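Local coordinates for protein putative secreted lipase (Streptomyces sp. W007, PDB 5H6B) that probably hydrolyses the ester bonds of triacylglycerols, as a thermostable, apparently secreted lipase of the alpha/beta-hydrolase kind, at residues P226-E231 / T237-A242; W46-P51 / I241-V246. One frame throughout, in Å; residues are numbered along the deposited sequence.

In the fold
Both contacts draw on the C-terminal helix 240-250, a worked example of how one late helix can serve two neighbourhoods of an alpha/beta-hydrolase. From the N terminus, the chain first supplies 46-51, which waits for its partner until 241-246; contact 2 thus closes a loop of nearly 190 residues, spanning most of the parallel sheet, and ties the start of helix 49-54 to helix 240-250. Contact 1 joins 226-231 to 237-242, tying the loop after helix 221-224 to the start of helix 240-250 across helix 232-237. The shorter loop lies entirely within the longer one, and Ile241 and Ala242 belong to both contacts. Their centres lie 10 Å apart, and Val48 packs against Thr237 and Arg240 between them.

Contact 1: P226-E231 / T237-A242; sequences PVDLSE and TIDRIA
Asp239 and Ser230 join the two sides of this short chain reversal through a hydroxyl-to-carboxylate hydrogen bond, with Ser230 OG giving its proton to Asp239 OD2 at 2.7 Å. The serine reaches the anti side of that oxygen, 28° out of the carboxylate plane. A second acid comes in from the opposite direction: Asp228 OD2 stands 2.6 Å from Asp239 OD2, a separation at which one of the two acids probably holds a proton. The two carboxylate planes are inclined 33° to each other. Both aspartates carry CG anti to the backbone N (chi1 -175° in Asp228), which sends each acid group across the gap to the other.

Each carboxylate also has a task on its own side. Asp228 OD1 accepts from the backbone N of Ser230 at 3.1 Å, which ties the aspartate to the residue that bonds its partner. Asp239 OD1 takes the N-H of Ala242 at 3.0 Å, from above the carboxylate plane; this bond and the nearby helix start would be expected to favour negative charge on Asp239. Apolar cover comes from Ile241, whose CD1 lies 3.6 Å from Asp228 OD2, while Leu221 of helix 221-224 touches both acids as well as Ser230 and Ile241.

Two familiar motifs therefore meet through their side chains: an Asx turn at Asp228 and an N-cap at Asp239, the latter opening helix 240-250 just after helix 232-237.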
# COMPACT_ATOMS: atom_id res chain seq x y z
N PRO A 226 -13.82 15.57 -8.72
CA PRO A 226 -13.57 15.73 -10.17
C PRO A 226 -12.34 16.55 -10.57
O PRO A 226 -11.78 16.31 -11.64
CB PRO A 226 -14.84 16.46 -10.67
CG PRO A 226 -15.90 16.10 -9.68
CD PRO A 226 -15.23 15.87 -8.37
N VAL A 227 -11.96 17.52 -9.73
CA VAL A 227 -10.80 18.38 -10.00
C VAL A 227 -9.51 17.95 -9.26
O VAL A 227 -8.51 18.66 -9.32
CB VAL A 227 -11.12 19.88 -9.75
CG1 VAL A 227 -12.09 20.43 -10.81
CG2 VAL A 227 -11.66 20.12 -8.34
N ASP A 228 -9.53 16.80 -8.58
CA ASP A 228 -8.30 16.19 -8.05
C ASP A 228 -7.62 15.43 -9.19
O ASP A 228 -8.04 14.33 -9.56
CB ASP A 228 -8.61 15.27 -6.86
CG ASP A 228 -7.36 14.71 -6.19
OD1 ASP A 228 -6.25 14.89 -6.74
OD2 ASP A 228 -7.47 14.08 -5.12
N LEU A 229 -6.57 16.03 -9.73
CA LEU A 229 -5.83 15.44 -10.83
C LEU A 229 -4.52 14.75 -10.39
O LEU A 229 -3.62 14.61 -11.20
CB LEU A 229 -5.53 16.53 -11.87
CG LEU A 229 -6.66 17.51 -12.21
CD1 LEU A 229 -6.18 18.51 -13.25
CD2 LEU A 229 -7.92 16.80 -12.69
N SER A 230 -4.42 14.31 -9.13
CA SER A 230 -3.24 13.56 -8.67
C SER A 230 -2.87 12.45 -9.62
O SER A 230 -3.73 11.74 -10.12
CB SER A 230 -3.46 12.92 -7.28
OG SER A 230 -3.36 13.89 -6.27
N GLU A 231 -1.57 12.30 -9.86
CA GLU A 231 -1.03 11.17 -10.61
C GLU A 231 -0.52 10.11 -9.61
O GLU A 231 -0.89 10.13 -8.43
CB GLU A 231 0.00 11.64 -11.65
CG GLU A 231 1.14 12.55 -11.16
CD GLU A 231 1.93 11.95 -10.02
OE1 GLU A 231 1.74 12.39 -8.86
OE2 GLU A 231 2.74 11.02 -10.27
N THR A 237 1.15 9.85 -1.48
CA THR A 237 2.09 10.61 -0.65
C THR A 237 1.45 11.84 0.00
O THR A 237 1.55 12.00 1.21
CB THR A 237 3.35 11.03 -1.49
OG1 THR A 237 2.95 11.63 -2.72
CG2 THR A 237 4.19 9.84 -1.81
N ILE A 238 0.77 12.68 -0.78
CA ILE A 238 0.28 13.99 -0.31
C ILE A 238 -1.23 14.25 -0.42
O ILE A 238 -1.73 15.27 0.05
CB ILE A 238 0.98 15.12 -1.09
CG1 ILE A 238 0.69 15.03 -2.58
CG2 ILE A 238 2.49 15.07 -0.83
CD1 ILE A 238 1.05 16.29 -3.33
N ASP A 239 -1.97 13.34 -1.04
CA ASP A 239 -3.36 13.60 -1.36
C ASP A 239 -4.28 13.28 -0.15
O ASP A 239 -4.53 12.13 0.15
CB ASP A 239 -3.72 12.78 -2.60
CG ASP A 239 -5.03 13.18 -3.19
OD1 ASP A 239 -5.93 13.49 -2.39
OD2 ASP A 239 -5.16 13.20 -4.44
N ARG A 240 -4.75 14.32 0.54
CA ARG A 240 -5.65 14.16 1.69
C ARG A 240 -7.05 13.65 1.32
O ARG A 240 -7.73 13.09 2.16
CB ARG A 240 -5.84 15.47 2.46
CG ARG A 240 -4.73 15.83 3.42
CD ARG A 240 -3.58 16.44 2.69
NE ARG A 240 -2.59 17.02 3.59
CZ ARG A 240 -1.33 17.33 3.25
NH1 ARG A 240 -0.86 17.11 2.00
NH2 ARG A 240 -0.53 17.84 4.17
N ILE A 241 -7.49 13.90 0.08
CA ILE A 241 -8.74 13.33 -0.41
C ILE A 241 -8.60 11.81 -0.40
O ILE A 241 -9.41 11.12 0.23
CB ILE A 241 -9.11 13.89 -1.80
CG1 ILE A 241 -9.53 15.36 -1.67
CG2 ILE A 241 -10.24 13.08 -2.41
CD1 ILE A 241 -9.50 16.14 -2.96
N ALA A 242 -7.55 11.30 -1.04
CA ALA A 242 -7.24 9.88 -0.98
C ALA A 242 -7.11 9.40 0.46
O ALA A 242 -7.69 8.37 0.82
CB ALA A 242 -5.98 9.55 -1.76

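Contact 2: W46-P51 / I241-V246; sequences WLVLAP and IAFHEV
Leu49 lies over one face of the Phe243 ring and Val48 stands at its edge, so the phenyl group is bounded by two successive residues in two different ways. The face contact is a CH-pi interaction: Leu49 CB sits 3.8 Å from the Phe243 ring centroid, only 8° off the normal. Farther out on the leucine, CD1 reaches back to the root of the ring, 3.8 Å from Phe243 CG. Val48 CG1 approaches in the ring plane and comes within 3.6 Å of Phe243 CE2; with CG1 anti to the backbone N (chi1 176°), this methyl is the branch turned to the rim. An alanine in place of Phe243 would probably leave Leu49 CB without its aromatic platform and Val48 CG1 without its neighbour, opening a gap between segments 46-51 and 241-246.

The backbone N of Ala50 bonds to Trp46 O at 3.0 Å, while Trp46 itself packs on Leu34, Trp17 and His108. Outside the pair, Leu49 also rests on Leu34 of strand 32-35 and on Val106 of strand 103-108, and Val246 meets that same valine, so helices 49-54 and 240-250 pack side by side against the central parallel sheet.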
# COMPACT_ATOMS: atom_id res chain seq x y z
N TRP A 46 5.22 8.26 3.93
CA TRP A 46 4.15 8.37 4.90
C TRP A 46 4.19 9.61 5.77
O TRP A 46 3.47 9.68 6.76
CB TRP A 46 4.13 7.10 5.76
CG TRP A 46 4.07 5.86 4.92
CD1 TRP A 46 4.95 4.83 4.93
CD2 TRP A 46 3.07 5.54 3.93
NE1 TRP A 46 4.57 3.88 4.02
CE2 TRP A 46 3.42 4.30 3.38
CE3 TRP A 46 1.91 6.17 3.47
CZ2 TRP A 46 2.67 3.68 2.40
CZ3 TRP A 46 1.16 5.56 2.46
CH2 TRP A 46 1.54 4.32 1.94
N LEU A 47 4.98 10.62 5.38
CA LEU A 47 5.05 11.89 6.13
C LEU A 47 3.70 12.63 6.28
O LEU A 47 3.52 13.36 7.24
CB LEU A 47 6.08 12.85 5.54
CG LEU A 47 7.55 12.41 5.69
CD1 LEU A 47 8.44 13.34 4.89
CD2 LEU A 47 7.98 12.38 7.14
N VAL A 48 2.77 12.44 5.33
CA VAL A 48 1.43 13.01 5.50
C VAL A 48 0.49 11.99 6.13
O VAL A 48 -0.11 12.27 7.16
CB VAL A 48 0.87 13.58 4.17
CG1 VAL A 48 -0.56 14.08 4.36
CG2 VAL A 48 1.76 14.71 3.67
N LEU A 49 0.38 10.80 5.54
CA LEU A 49 -0.62 9.82 6.00
C LEU A 49 -0.43 9.29 7.41
O LEU A 49 -1.43 9.11 8.11
CB LEU A 49 -0.73 8.62 5.05
CG LEU A 49 -1.71 7.50 5.46
CD1 LEU A 49 -3.14 8.05 5.60
CD2 LEU A 49 -1.68 6.33 4.49
N ALA A 50 0.80 9.01 7.83
CA ALA A 50 1.01 8.47 9.18
C ALA A 50 0.55 9.43 10.28
O ALA A 50 -0.26 9.02 11.11
CB ALA A 50 2.44 7.99 9.41
N PRO A 51 1.01 10.70 10.26
CA PRO A 51 0.42 11.69 11.20
C PRO A 51 -1.09 11.88 11.07
O PRO A 51 -1.77 12.09 12.06
CB PRO A 51 1.12 13.01 10.83
CG PRO A 51 2.37 12.61 10.15
CD PRO A 51 2.10 11.28 9.47
N ILE A 241 -7.49 13.90 0.08
CA ILE A 241 -8.74 13.33 -0.41
C ILE A 241 -8.60 11.81 -0.40
O ILE A 241 -9.41 11.12 0.23
CB ILE A 241 -9.11 13.89 -1.80
CG1 ILE A 241 -9.53 15.36 -1.67
CG2 ILE A 241 -10.24 13.08 -2.41
CD1 ILE A 241 -9.50 16.14 -2.96
N ALA A 242 -7.55 11.30 -1.04
CA ALA A 242 -7.24 9.88 -0.98
C ALA A 242 -7.11 9.40 0.46
O ALA A 242 -7.69 8.37 0.82
CB ALA A 242 -5.98 9.55 -1.76
N PHE A 243 -6.41 10.15 1.31
CA PHE A 243 -6.22 9.69 2.70
C PHE A 243 -7.51 9.69 3.54
O PHE A 243 -7.68 8.83 4.40
CB PHE A 243 -5.09 10.48 3.39
CG PHE A 243 -3.73 10.37 2.70
CD1 PHE A 243 -3.41 9.30 1.85
CD2 PHE A 243 -2.75 11.35 2.92
CE1 PHE A 243 -2.15 9.21 1.24
CE2 PHE A 243 -1.50 11.26 2.30
CZ PHE A 243 -1.20 10.19 1.47
N HIS A 244 -8.43 10.62 3.28
CA HIS A 244 -9.75 10.60 3.90
C HIS A 244 -10.48 9.31 3.56
O HIS A 244 -11.11 8.69 4.44
CB HIS A 244 -10.59 11.79 3.45
CG HIS A 244 -11.82 11.99 4.26
ND1 HIS A 244 -13.05 11.48 3.89
CD2 HIS A 244 -12.02 12.66 5.43
CE1 HIS A 244 -13.95 11.82 4.80
NE2 HIS A 244 -13.35 12.54 5.74
N GLU A 245 -10.39 8.92 2.28
CA GLU A 245 -10.97 7.65 1.83
C GLU A 245 -10.29 6.46 2.49
O GLU A 245 -10.95 5.49 2.83
CB GLU A 245 -10.95 7.55 0.30
CG GLU A 245 -11.86 6.49 -0.28
CD GLU A 245 -13.35 6.75 -0.03
OE1 GLU A 245 -13.73 7.82 0.48
OE2 GLU A 245 -14.15 5.87 -0.36
N VAL A 246 -8.98 6.54 2.73
CA VAL A 246 -8.29 5.53 3.53
C VAL A 246 -8.87 5.45 4.96
O VAL A 246 -9.07 4.36 5.49
CB VAL A 246 -6.76 5.76 3.58
CG1 VAL A 246 -6.08 4.76 4.51
CG2 VAL A 246 -6.16 5.66 2.19